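Local coordinates for predicted DNA-binding transcriptional regulator (Aliivibrio fischeri ES114, PDB 7DWN), which is a LysR-family regulator that probably controls transcription by binding cis-regulatory DNA, and assembles as a tetramer, at residues S5-D10 against I38-D43; D10-A15 against I68-L73; Q113-D116 against K121-L124; E133-L138 against D152-P157. All blocks are in the same frame, centred on the assembly; numbering follows the deposited sequence.

Contact 1 of 4, residues S5-D10 against I38-D43; sequences SKWLED and IRLLED
The indole of W7 packs into the crossing of two helices, lying mainly over the start of the L40 side chain and beside the backbone of L41. CB of L40 sits over one face of the ring, 4.0 Å from the centroid of its six-membered part and 23° off the normal, which makes a CH-pi contact offset toward the rim. Beside it, CE3 of W7 approaches CA of L41 to 3.8 Å, and the CB atoms of W7 and L41 are 4.0 Å apart. L41, with CG beside its own carbonyl carbon (chi1 177°), puts CD1 next to CB of W7 and CD2 3.7 Å from the backbone O of W7. These residues join the first helix of the winged helix-turn-helix domain, 5-17, to helix 31-45, the recognition helix as in other LysR regulators; the axes of the two short segments approach to 9.6 Å, with 112° between their directions. One turn further along helix 5-17, and one turn back on the other helix, CD1 of I38 touches CB of D10 at 3.8 Å. The carboxylate beyond that CB is buried and held by salt bridges to R37 and R27, so the aspartate gives helix 31-45 its methylene and keeps its charge for two arginines. The outer side of the contact is looser: L40 is partly exposed, and its CD1 continues over the same face of the indole, out past CZ2, at 3.9 Å from that atom.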
loop_
_atom_site.group_PDB
_atom_site.type_symbol
_atom_site.label_atom_id
_atom_site.label_comp_id
_atom_site.label_asym_id
_atom_site.label_seq_id
_atom_site.Cartn_x
_atom_site.Cartn_y
_atom_site.Cartn_z
ATOM N N SER A 5 1.117 12.177 -25.082
ATOM C CA SER A 5 1.495 10.847 -24.605
ATOM C C SER A 5 2.214 10.036 -25.677
ATOM O O SER A 5 3.085 9.207 -25.360
ATOM C CB SER A 5 0.256 10.097 -24.116
ATOM O OG SER A 5 -0.682 9.926 -25.164
ATOM N N LYS A 6 1.863 10.252 -26.949
ATOM C CA LYS A 6 2.567 9.565 -28.022
ATOM C C LYS A 6 4.056 9.883 -27.991
ATOM O O LYS A 6 4.876 9.028 -28.336
ATOM C CB LYS A 6 1.955 9.929 -29.378
ATOM C CG LYS A 6 2.257 11.334 -29.868
ATOM C CD LYS A 6 1.664 11.564 -31.248
ATOM C CE LYS A 6 2.089 12.906 -31.817
ATOM N NZ LYS A 6 1.447 13.177 -33.132
ATOM N N TRP A 7 4.425 11.087 -27.542
ATOM C CA TRP A 7 5.837 11.406 -27.357
ATOM C C TRP A 7 6.452 10.552 -26.256
ATOM O O TRP A 7 7.612 10.136 -26.360
ATOM C CB TRP A 7 6.009 12.889 -27.031
ATOM C CG TRP A 7 5.533 13.818 -28.101
ATOM C CD1 TRP A 7 5.222 13.501 -29.392
ATOM C CD2 TRP A 7 5.308 15.226 -27.967
ATOM N NE1 TRP A 7 4.821 14.627 -30.071
ATOM C CE2 TRP A 7 4.864 15.698 -29.218
ATOM C CE3 TRP A 7 5.439 16.134 -26.911
ATOM C CZ2 TRP A 7 4.551 17.038 -29.442
ATOM C CZ3 TRP A 7 5.127 17.464 -27.135
ATOM C CH2 TRP A 7 4.688 17.902 -28.389
ATOM N N LEU A 8 5.691 10.289 -25.190
ATOM C CA LEU A 8 6.182 9.418 -24.127
ATOM C C LEU A 8 6.494 8.030 -24.671
ATOM O O LEU A 8 7.551 7.454 -24.378
ATOM C CB LEU A 8 5.151 9.342 -22.999
ATOM C CG LEU A 8 4.635 10.681 -22.465
ATOM C CD1 LEU A 8 3.474 10.478 -21.501
ATOM C CD2 LEU A 8 5.756 11.451 -21.793
ATOM N N GLU A 9 5.588 7.483 -25.485
ATOM C CA GLU A 9 5.855 6.164 -26.056
ATOM C C GLU A 9 7.021 6.204 -27.044
ATOM O O GLU A 9 7.845 5.276 -27.079
ATOM C CB GLU A 9 4.596 5.605 -26.717
ATOM C CG GLU A 9 3.710 4.813 -25.759
ATOM C CD GLU A 9 4.408 3.588 -25.182
ATOM O OE1 GLU A 9 5.336 3.061 -25.832
ATOM O OE2 GLU A 9 4.027 3.151 -24.074
ATOM N N ASP A 10 7.101 7.264 -27.856
ATOM C CA ASP A 10 8.256 7.466 -28.729
ATOM C C ASP A 10 9.554 7.366 -27.940
ATOM O O ASP A 10 10.478 6.636 -28.321
ATOM C CB ASP A 10 8.171 8.835 -29.414
ATOM C CG ASP A 10 6.982 8.958 -30.347
ATOM O OD1 ASP A 10 6.516 7.925 -30.868
ATOM O OD2 ASP A 10 6.508 10.095 -30.559
ATOM N N ILE A 38 10.594 13.624 -30.977
ATOM C CA ILE A 38 11.490 13.597 -29.821
ATOM C C ILE A 38 11.985 15.002 -29.498
ATOM O O ILE A 38 12.093 15.389 -28.326
ATOM C CB ILE A 38 12.659 12.624 -30.066
ATOM C CG1 ILE A 38 12.143 11.191 -30.216
ATOM C CG2 ILE A 38 13.664 12.701 -28.926
ATOM C CD1 ILE A 38 11.517 10.631 -28.956
ATOM N N ARG A 39 12.280 15.795 -30.533
ATOM C CA ARG A 39 12.744 17.161 -30.312
ATOM C C ARG A 39 11.662 18.014 -29.660
ATOM O O ARG A 39 11.953 18.841 -28.788
ATOM C CB ARG A 39 13.189 17.777 -31.638
ATOM C CG ARG A 39 13.836 19.146 -31.518
ATOM C CD ARG A 39 15.116 19.080 -30.705
ATOM N NE ARG A 39 15.779 20.378 -30.634
ATOM C CZ ARG A 39 16.820 20.728 -31.381
ATOM N NH1 ARG A 39 17.328 19.873 -32.258
ATOM N NH2 ARG A 39 17.358 21.932 -31.250
ATOM N N LEU A 40 10.407 17.829 -30.074
ATOM C CA LEU A 40 9.305 18.559 -29.456
ATOM C C LEU A 40 9.128 18.151 -27.999
ATOM O O LEU A 40 8.865 18.998 -27.136
ATOM C CB LEU A 40 8.013 18.323 -30.239
ATOM C CG LEU A 40 7.914 18.962 -31.626
ATOM C CD1 LEU A 40 6.633 18.533 -32.323
ATOM C CD2 LEU A 40 7.984 20.475 -31.518
ATOM N N LEU A 41 9.264 16.855 -27.706
ATOM C CA LEU A 41 9.224 16.411 -26.315
ATOM C C LEU A 41 10.326 17.072 -25.495
ATOM O O LEU A 41 10.092 17.513 -24.363
ATOM C CB LEU A 41 9.343 14.889 -26.242
ATOM C CG LEU A 41 9.392 14.310 -24.827
ATOM C CD1 LEU A 41 8.113 14.633 -24.067
ATOM C CD2 LEU A 41 9.635 12.809 -24.864
ATOM N N GLU A 42 11.537 17.151 -26.053
ATOM C CA GLU A 42 12.642 17.783 -25.339
ATOM C C GLU A 42 12.388 19.271 -25.127
ATOM O O GLU A 42 12.728 19.824 -24.073
ATOM C CB GLU A 42 13.950 17.565 -26.097
ATOM C CG GLU A 42 14.444 16.132 -26.082
ATOM C CD GLU A 42 15.665 15.935 -26.955
ATOM O OE1 GLU A 42 15.716 16.545 -28.044
ATOM O OE2 GLU A 42 16.575 15.181 -26.553
ATOM N N ASP A 43 11.798 19.939 -26.121
ATOM C CA ASP A 43 11.457 21.350 -25.972
ATOM C C ASP A 43 10.390 21.558 -24.905
ATOM O O ASP A 43 10.416 22.569 -24.192
ATOM C CB ASP A 43 10.983 21.927 -27.306
ATOM C CG ASP A 43 12.116 22.123 -28.292
ATOM O OD1 ASP A 43 13.283 21.889 -27.914
ATOM O OD2 ASP A 43 11.838 22.514 -29.446
#

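Contact 2 of 4, residues D10-A15 against I68-L73; sequences DFLVLA and ITARTL
A chi1 of -68° places CG of L12 anti to its carbonyl carbon, and chi2 of 171° extends CD1 straight on from CB, with CD2 branching off toward A70. CD2 does most of the touching: it comes to 4.1 Å from CB of A70 and to 3.9 Å from the backbone N of R71. CG itself lies 4.2 Å from the same alanine CB, so the leucine branch rests on the methyl instead of meeting it with one atom alone. CD1 reaches the same backbone a little further on, by the CA of R71 and the carbonyl O of A70, both at 4.2 Å. R71 offers little more than its base, with CB 4.3 Å from CD2 of L12, and it leaves the helix extended through chi1 and chi2 before bending at chi3, its exposed chain bordering the contact on the solvent side. The small alanine thus forms a shallow seat on helix 61-83 for a leucine of helix 5-17, and V74 prolongs that surface for L12 by one helical turn. On the same helix, I68 O is gripped twice, by T72 N and by T72 OG1, which approach from opposite faces of the carbonyl plane; the hydroxyl bond is 3.0 Å long. T69, T72 and L73 pack on helix 61-83 of the second subunit, the long helix through which LysR regulators pair their DNA-binding domains. The association of the two segments rests on shape and apolar burial, with no directional bond between them.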
loop_
_atom_site.group_PDB
_atom_site.type_symbol
_atom_site.label_atom_id
_atom_site.label_comp_id
_atom_site.label_asym_id
_atom_site.label_seq_id
_atom_site.Cartn_x
_atom_site.Cartn_y
_atom_site.Cartn_z
ATOM N N ASP A 10 7.101 7.264 -27.856
ATOM C CA ASP A 10 8.256 7.466 -28.729
ATOM C C ASP A 10 9.554 7.366 -27.940
ATOM O O ASP A 10 10.478 6.636 -28.321
ATOM C CB ASP A 10 8.171 8.835 -29.414
ATOM C CG ASP A 10 6.982 8.958 -30.347
ATOM O OD1 ASP A 10 6.516 7.925 -30.868
ATOM O OD2 ASP A 10 6.508 10.095 -30.559
ATOM N N PHE A 11 9.631 8.098 -26.826
ATOM C CA PHE A 11 10.859 8.147 -26.045
ATOM C C PHE A 11 11.161 6.806 -25.385
ATOM O O PHE A 11 12.326 6.407 -25.301
ATOM C CB PHE A 11 10.771 9.250 -24.995
ATOM C CG PHE A 11 12.010 9.390 -24.170
ATOM C CD1 PHE A 11 13.155 9.951 -24.711
ATOM C CD2 PHE A 11 12.038 8.952 -22.858
ATOM C CE1 PHE A 11 14.304 10.079 -23.956
ATOM C CE2 PHE A 11 13.183 9.076 -22.095
ATOM C CZ PHE A 11 14.318 9.642 -22.644
ATOM N N LEU A 12 10.133 6.094 -24.914
ATOM C CA LEU A 12 10.377 4.781 -24.318
ATOM C C LEU A 12 10.957 3.809 -25.345
ATOM O O LEU A 12 11.936 3.096 -25.070
ATOM C CB LEU A 12 9.086 4.225 -23.711
ATOM C CG LEU A 12 8.543 4.951 -22.476
ATOM C CD1 LEU A 12 7.158 4.439 -22.106
ATOM C CD2 LEU A 12 9.497 4.803 -21.300
ATOM N N VAL A 13 10.372 3.776 -26.546
ATOM C CA VAL A 13 10.887 2.890 -27.589
ATOM C C VAL A 13 12.313 3.280 -27.965
ATOM O O VAL A 13 13.192 2.416 -28.114
ATOM C CB VAL A 13 9.952 2.899 -28.812
ATOM C CG1 VAL A 13 10.588 2.151 -29.969
ATOM C CG2 VAL A 13 8.608 2.283 -28.451
ATOM N N LEU A 14 12.567 4.585 -28.115
ATOM C CA LEU A 14 13.915 5.046 -28.428
ATOM C C LEU A 14 14.904 4.643 -27.342
ATOM O O LEU A 14 16.051 4.291 -27.636
ATOM C CB LEU A 14 13.920 6.562 -28.620
ATOM C CG LEU A 14 15.277 7.207 -28.912
ATOM C CD1 LEU A 14 15.799 6.761 -30.269
ATOM C CD2 LEU A 14 15.176 8.722 -28.839
ATOM N N ALA A 15 14.475 4.684 -26.079
ATOM C CA ALA A 15 15.350 4.283 -24.985
ATOM C C ALA A 15 15.643 2.791 -25.024
ATOM O O ALA A 15 16.731 2.364 -24.619
ATOM C CB ALA A 15 14.725 4.668 -23.645
ATOM N N ILE A 68 11.735 7.093 -16.450
ATOM C CA ILE A 68 10.860 6.686 -15.354
ATOM C C ILE A 68 9.568 7.489 -15.389
ATOM O O ILE A 68 8.471 6.942 -15.217
ATOM C CB ILE A 68 11.571 6.854 -13.999
ATOM C CG1 ILE A 68 13.068 6.582 -14.125
ATOM C CG2 ILE A 68 10.950 5.934 -12.957
ATOM C CD1 ILE A 68 13.852 7.007 -12.901
ATOM N N THR A 69 9.683 8.806 -15.593
ATOM C CA THR A 69 8.479 9.637 -15.635
ATOM C C THR A 69 7.531 9.188 -16.745
ATOM O O THR A 69 6.312 9.103 -16.537
ATOM C CB THR A 69 8.853 11.107 -15.812
ATOM O OG1 THR A 69 9.677 11.523 -14.717
ATOM C CG2 THR A 69 7.600 11.968 -15.846
ATOM N N ALA A 70 8.075 8.864 -17.918
ATOM C CA ALA A 70 7.252 8.479 -19.059
ATOM C C ALA A 70 6.614 7.116 -18.846
ATOM O O ALA A 70 5.446 6.915 -19.192
ATOM C CB ALA A 70 8.091 8.480 -20.335
ATOM N N ARG A 71 7.366 6.161 -18.292
ATOM C CA ARG A 71 6.780 4.859 -17.986
ATOM C C ARG A 71 5.650 4.999 -16.972
ATOM O O ARG A 71 4.578 4.401 -17.129
ATOM C CB ARG A 71 7.856 3.904 -17.471
ATOM C CG ARG A 71 7.331 2.531 -17.096
ATOM C CD ARG A 71 8.451 1.644 -16.580
ATOM N NE ARG A 71 9.547 1.539 -17.539
ATOM C CZ ARG A 71 9.599 0.644 -18.519
ATOM N NH1 ARG A 71 8.612 -0.229 -18.677
ATOM N NH2 ARG A 71 10.634 0.623 -19.346
ATOM N N THR A 72 5.879 5.796 -15.923
ATOM C CA THR A 72 4.840 6.048 -14.928
ATOM C C THR A 72 3.595 6.640 -15.576
ATOM O O THR A 72 2.476 6.162 -15.349
ATOM C CB THR A 72 5.376 6.985 -13.842
ATOM O OG1 THR A 72 6.447 6.345 -13.138
ATOM C CG2 THR A 72 4.274 7.360 -12.861
ATOM N N LEU A 73 3.776 7.672 -16.405
ATOM C CA LEU A 73 2.638 8.333 -17.037
ATOM C C LEU A 73 1.899 7.401 -17.990
ATOM O O LEU A 73 0.666 7.411 -18.037
ATOM C CB LEU A 73 3.106 9.587 -17.773
ATOM C CG LEU A 73 3.544 10.769 -16.908
ATOM C CD1 LEU A 73 4.252 11.803 -17.763
ATOM C CD2 LEU A 73 2.346 11.382 -16.204
#

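Contact 3 of 4, residues Q113-D116 against K121-L124; sequences QAFD and KPIL
The backbone bond from D116 N to Q113 O, 2.9 Å long, closes a turn of chain that presents F115 to P122 and L124. Its chi1 of -69° sets CG anti to the carbonyl carbon and aims the ring across at the returning chain. CD of P122 lies over one face, 3.8 Å from the ring centroid and 24° off the normal, a CH-pi contact displaced toward the rim. The closest pair is CD1 of F115 with that proline CD, at 3.5 Å. L124 comes from a different direction: its CG lies at the ring edge, near the plane, 3.8 Å from CE2, and its two methyls spread about CE2 and CZ. One ring is thus gripped on a face by a pyrrolidine and at an edge by a branched chain, a combination that would limit its tilt. This packs the helix-to-strand connection of the beta-alpha-beta unit made of strand 94-99, helix 101-114 and strand 123-128, in the LysR substrate-binding domain, whose fold resembles that of periplasmic binding proteins. Helix 279-290 adds V284 and I287 against the phenylalanine. K121 closes the contact nearer the backbone, its CB 4.0 Å from CB of F115. The lysine chain then bends away, and its NZ makes a weak hydrogen bond to I218 O of the third subunit. D116 OD1 is 6.1 Å from that NZ, too far for a salt bridge, though the opposite charges may attract weakly. L124 also pairs its backbone with a parallel strand of the third subunit, carrying the sheet across that interface.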
loop_
_atom_site.group_PDB
_atom_site.type_symbol
_atom_site.label_atom_id
_atom_site.label_comp_id
_atom_site.label_asym_id
_atom_site.label_seq_id
_atom_site.Cartn_x
_atom_site.Cartn_y
_atom_site.Cartn_z
ATOM N N GLN A 113 -37.370 -5.156 -15.379
ATOM C CA GLN A 113 -38.700 -4.978 -15.944
ATOM C C GLN A 113 -39.305 -3.645 -15.518
ATOM O O GLN A 113 -40.022 -3.007 -16.298
ATOM C CB GLN A 113 -39.614 -6.136 -15.551
ATOM C CG GLN A 113 -40.979 -6.060 -16.214
ATOM C CD GLN A 113 -40.890 -5.750 -17.698
ATOM O OE1 GLN A 113 -40.077 -6.328 -18.420
ATOM N NE2 GLN A 113 -41.726 -4.825 -18.158
ATOM N N ALA A 114 -39.025 -3.202 -14.288
ATOM C CA ALA A 114 -39.517 -1.898 -13.850
ATOM C C ALA A 114 -38.961 -0.775 -14.715
ATOM O O ALA A 114 -39.596 0.278 -14.853
ATOM C CB ALA A 114 -39.169 -1.651 -12.382
ATOM N N PHE A 115 -37.777 -0.978 -15.291
ATOM C CA PHE A 115 -37.224 0.004 -16.221
ATOM C C PHE A 115 -38.069 0.181 -17.480
ATOM O O PHE A 115 -37.876 1.169 -18.199
ATOM C CB PHE A 115 -35.804 -0.387 -16.632
ATOM C CG PHE A 115 -34.796 -0.268 -15.530
ATOM C CD1 PHE A 115 -34.934 0.689 -14.538
ATOM C CD2 PHE A 115 -33.702 -1.113 -15.489
ATOM C CE1 PHE A 115 -33.995 0.795 -13.528
ATOM C CE2 PHE A 115 -32.766 -1.011 -14.481
ATOM C CZ PHE A 115 -32.912 -0.056 -13.500
ATOM N N ASP A 116 -38.996 -0.740 -17.763
ATOM C CA ASP A 116 -39.759 -0.728 -19.007
ATOM C C ASP A 116 -41.130 -0.073 -18.886
ATOM O O ASP A 116 -41.779 0.145 -19.914
ATOM C CB ASP A 116 -39.936 -2.157 -19.541
ATOM C CG ASP A 116 -38.617 -2.845 -19.812
ATOM O OD1 ASP A 116 -37.573 -2.339 -19.351
ATOM O OD2 ASP A 116 -38.626 -3.894 -20.489
ATOM N N LYS A 121 -34.562 3.435 -20.199
ATOM C CA LYS A 121 -34.113 2.375 -19.321
ATOM C C LYS A 121 -32.665 2.630 -18.937
ATOM O O LYS A 121 -31.816 2.807 -19.830
ATOM C CB LYS A 121 -34.273 1.021 -20.007
ATOM C CG LYS A 121 -33.034 0.151 -20.124
ATOM C CD LYS A 121 -32.939 -0.445 -21.517
ATOM C CE LYS A 121 -31.694 -1.285 -21.661
ATOM N NZ LYS A 121 -31.582 -2.281 -20.561
ATOM N N PRO A 122 -32.346 2.742 -17.651
ATOM C CA PRO A 122 -30.943 2.859 -17.245
ATOM C C PRO A 122 -30.218 1.539 -17.436
ATOM O O PRO A 122 -30.825 0.476 -17.574
ATOM C CB PRO A 122 -31.029 3.242 -15.759
ATOM C CG PRO A 122 -32.409 3.790 -15.586
ATOM C CD PRO A 122 -33.273 3.033 -16.545
ATOM N N ILE A 123 -28.895 1.627 -17.456
ATOM C CA ILE A 123 -28.030 0.486 -17.721
ATOM C C ILE A 123 -27.357 0.072 -16.421
ATOM O O ILE A 123 -26.779 0.911 -15.720
ATOM C CB ILE A 123 -26.985 0.810 -18.800
ATOM C CG1 ILE A 123 -27.669 1.301 -20.078
ATOM C CG2 ILE A 123 -26.160 -0.414 -19.086
ATOM C CD1 ILE A 123 -28.560 0.271 -20.727
ATOM N N LEU A 124 -27.430 -1.219 -16.104
ATOM C CA LEU A 124 -26.856 -1.767 -14.883
ATOM C C LEU A 124 -25.539 -2.469 -15.182
ATOM O O LEU A 124 -25.406 -3.161 -16.196
ATOM C CB LEU A 124 -27.818 -2.759 -14.225
ATOM C CG LEU A 124 -29.226 -2.291 -13.855
ATOM C CD1 LEU A 124 -30.054 -3.466 -13.358
ATOM C CD2 LEU A 124 -29.168 -1.192 -12.807
#

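Contact 4 of 4, residues E133-L138 against D152-P157; sequences EATKEL and DILRLP
The guanidinium of R155 takes D152 OD1 at its edge, close to its plane, and this charged pair lies in the same turn as I153 and L154, which meet T135 and L138. NH1 of R155 reaches the anti lone pair of D152 OD1 at 3.3 Å with an N-H...O angle of 156°, while NH2 adds a weak second bond. NH1 also has a salt-bridge partner in D150. Toward the helix the contact turns apolar. CD2 of L154 lies 3.8 Å from CG2 of T135 and 4.1 Å from CD2 of L138, so a single methyl bridges two residues almost one helical turn apart. T135 places its CG2 anti to the backbone N, and that methyl also meets CG2 of I153 at 4.1 Å, the two side chains crossing nearly at right angles. L154 is buried, with L146 and Y271 touching it from the sheet. I153 to L156 form a type I turn, and D151 OD2 accepts a hydrogen bond from L154 N. Helix 134-140, which links parallel strands 123-128 and 145-149 in a beta-alpha-beta crossover, is thus tied to the loop that follows the second strand, as expected of a periplasmic-binding-protein-like domain.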
loop_
_atom_site.group_PDB
_atom_site.type_symbol
_atom_site.label_atom_id
_atom_site.label_comp_id
_atom_site.label_asym_id
_atom_site.label_seq_id
_atom_site.Cartn_x
_atom_site.Cartn_y
_atom_site.Cartn_z
ATOM N N GLU A 133 -14.417 -6.165 1.621
ATOM C CA GLU A 133 -14.049 -4.822 1.201
ATOM C C GLU A 133 -15.204 -4.048 0.577
ATOM O O GLU A 133 -14.988 -2.930 0.096
ATOM C CB GLU A 133 -12.872 -4.875 0.217
ATOM C CG GLU A 133 -11.567 -5.349 0.838
ATOM C CD GLU A 133 -11.033 -4.388 1.887
ATOM O OE1 GLU A 133 -11.408 -3.197 1.853
ATOM O OE2 GLU A 133 -10.241 -4.824 2.748
ATOM N N ALA A 134 -16.423 -4.599 0.584
ATOM C CA ALA A 134 -17.554 -3.918 -0.043
ATOM C C ALA A 134 -17.801 -2.551 0.581
ATOM O O ALA A 134 -18.171 -1.600 -0.117
ATOM C CB ALA A 134 -18.809 -4.782 0.058
ATOM N N THR A 135 -17.608 -2.434 1.896
ATOM C CA THR A 135 -17.761 -1.146 2.566
ATOM C C THR A 135 -16.762 -0.129 2.022
ATOM O O THR A 135 -17.126 1.001 1.661
ATOM C CB THR A 135 -17.585 -1.336 4.073
ATOM O OG1 THR A 135 -18.252 -2.536 4.480
ATOM C CG2 THR A 135 -18.177 -0.177 4.838
ATOM N N LYS A 136 -15.491 -0.526 1.940
ATOM C CA LYS A 136 -14.466 0.351 1.389
ATOM C C LYS A 136 -14.713 0.631 -0.089
ATOM O O LYS A 136 -14.496 1.756 -0.558
ATOM C CB LYS A 136 -13.088 -0.276 1.605
ATOM C CG LYS A 136 -11.921 0.534 1.074
ATOM C CD LYS A 136 -10.605 -0.046 1.568
ATOM C CE LYS A 136 -9.418 0.599 0.880
ATOM N NZ LYS A 136 -9.400 0.303 -0.578
ATOM N N GLU A 137 -15.165 -0.378 -0.840
ATOM C CA GLU A 137 -15.489 -0.168 -2.248
ATOM C C GLU A 137 -16.601 0.862 -2.408
ATOM O O GLU A 137 -16.580 1.672 -3.343
ATOM C CB GLU A 137 -15.895 -1.492 -2.899
ATOM C CG GLU A 137 -14.800 -2.547 -2.930
ATOM C CD GLU A 137 -13.920 -2.451 -4.158
ATOM O OE1 GLU A 137 -14.453 -2.179 -5.253
ATOM O OE2 GLU A 137 -12.694 -2.650 -4.030
ATOM N N LEU A 138 -17.580 0.843 -1.502
ATOM C CA LEU A 138 -18.666 1.814 -1.555
ATOM C C LEU A 138 -18.169 3.209 -1.200
ATOM O O LEU A 138 -18.588 4.198 -1.814
ATOM C CB LEU A 138 -19.792 1.381 -0.616
ATOM C CG LEU A 138 -21.173 2.016 -0.790
ATOM C CD1 LEU A 138 -21.725 1.729 -2.175
ATOM C CD2 LEU A 138 -22.123 1.505 0.281
ATOM N N ASP A 152 -24.356 -4.258 10.421
ATOM C CA ASP A 152 -24.385 -3.213 11.441
ATOM C C ASP A 152 -23.613 -1.965 11.032
ATOM O O ASP A 152 -23.892 -0.882 11.556
ATOM C CB ASP A 152 -23.830 -3.753 12.763
ATOM C CG ASP A 152 -24.740 -4.785 13.402
ATOM O OD1 ASP A 152 -25.954 -4.771 13.107
ATOM O OD2 ASP A 152 -24.244 -5.607 14.202
ATOM N N ILE A 153 -22.656 -2.085 10.117
ATOM C CA ILE A 153 -21.872 -0.934 9.680
ATOM C C ILE A 153 -22.535 -0.225 8.507
ATOM O O ILE A 153 -22.693 0.998 8.513
ATOM C CB ILE A 153 -20.431 -1.371 9.329
ATOM C CG1 ILE A 153 -19.688 -1.856 10.577
ATOM C CG2 ILE A 153 -19.669 -0.234 8.659
ATOM C CD1 ILE A 153 -19.801 -3.350 10.829
ATOM N N LEU A 154 -22.938 -0.985 7.486
ATOM C CA LEU A 154 -23.521 -0.392 6.289
ATOM C C LEU A 154 -24.907 0.189 6.535
ATOM O O LEU A 154 -25.340 1.063 5.776
ATOM C CB LEU A 154 -23.584 -1.433 5.171
ATOM C CG LEU A 154 -22.238 -1.831 4.568
ATOM C CD1 LEU A 154 -22.371 -3.128 3.790
ATOM C CD2 LEU A 154 -21.711 -0.719 3.676
ATOM N N ARG A 155 -25.607 -0.265 7.575
ATOM C CA ARG A 155 -26.958 0.213 7.842
ATOM C C ARG A 155 -26.980 1.591 8.493
ATOM O O ARG A 155 -28.016 2.265 8.450
ATOM C CB ARG A 155 -27.693 -0.793 8.730
ATOM C CG ARG A 155 -29.207 -0.702 8.676
ATOM C CD ARG A 155 -29.853 -1.697 9.629
ATOM N NE ARG A 155 -29.389 -1.526 11.004
ATOM C CZ ARG A 155 -28.592 -2.379 11.642
ATOM N NH1 ARG A 155 -28.173 -3.480 11.034
ATOM N NH2 ARG A 155 -28.222 -2.138 12.893
ATOM N N LEU A 156 -25.870 2.028 9.076
ATOM C CA LEU A 156 -25.787 3.260 9.842
ATOM C C LEU A 156 -25.012 4.331 9.084
ATOM O O LEU A 156 -24.338 4.039 8.090
ATOM C CB LEU A 156 -25.107 2.994 11.192
ATOM C CG LEU A 156 -25.841 2.059 12.153
ATOM C CD1 LEU A 156 -25.024 1.840 13.414
ATOM C CD2 LEU A 156 -27.210 2.620 12.491
ATOM N N PRO A 157 -25.100 5.590 9.512
ATOM C CA PRO A 157 -24.221 6.629 8.961
ATOM C C PRO A 157 -22.762 6.231 9.093
ATOM O O PRO A 157 -22.393 5.503 10.027
ATOM C CB PRO A 157 -24.548 7.866 9.816
ATOM C CG PRO A 157 -25.393 7.363 10.958
ATOM C CD PRO A 157 -26.101 6.164 10.425
#

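The four contacts follow the chain's division into two parts. Contacts 1 and 2 share D10 and helix 5-17, their centres about 9 Å apart, and their segments alternate along the sequence, so that one helix is packed between helix 31-45 and helix 61-83; the two contacts touch directly, as where I38 CD1 and L41 CD2 meet F11. Contacts 3 and 4 come later in series, both in the substrate-binding domain, about 26 Å apart between centres, with strand 123-128 and helix 134-140 consecutive. Contacts 1 and 3 are about 46 Å apart between centres, consistent with a separate DNA-binding head. Contacts 1 and 2 touch the second subunit and contact 3 the third.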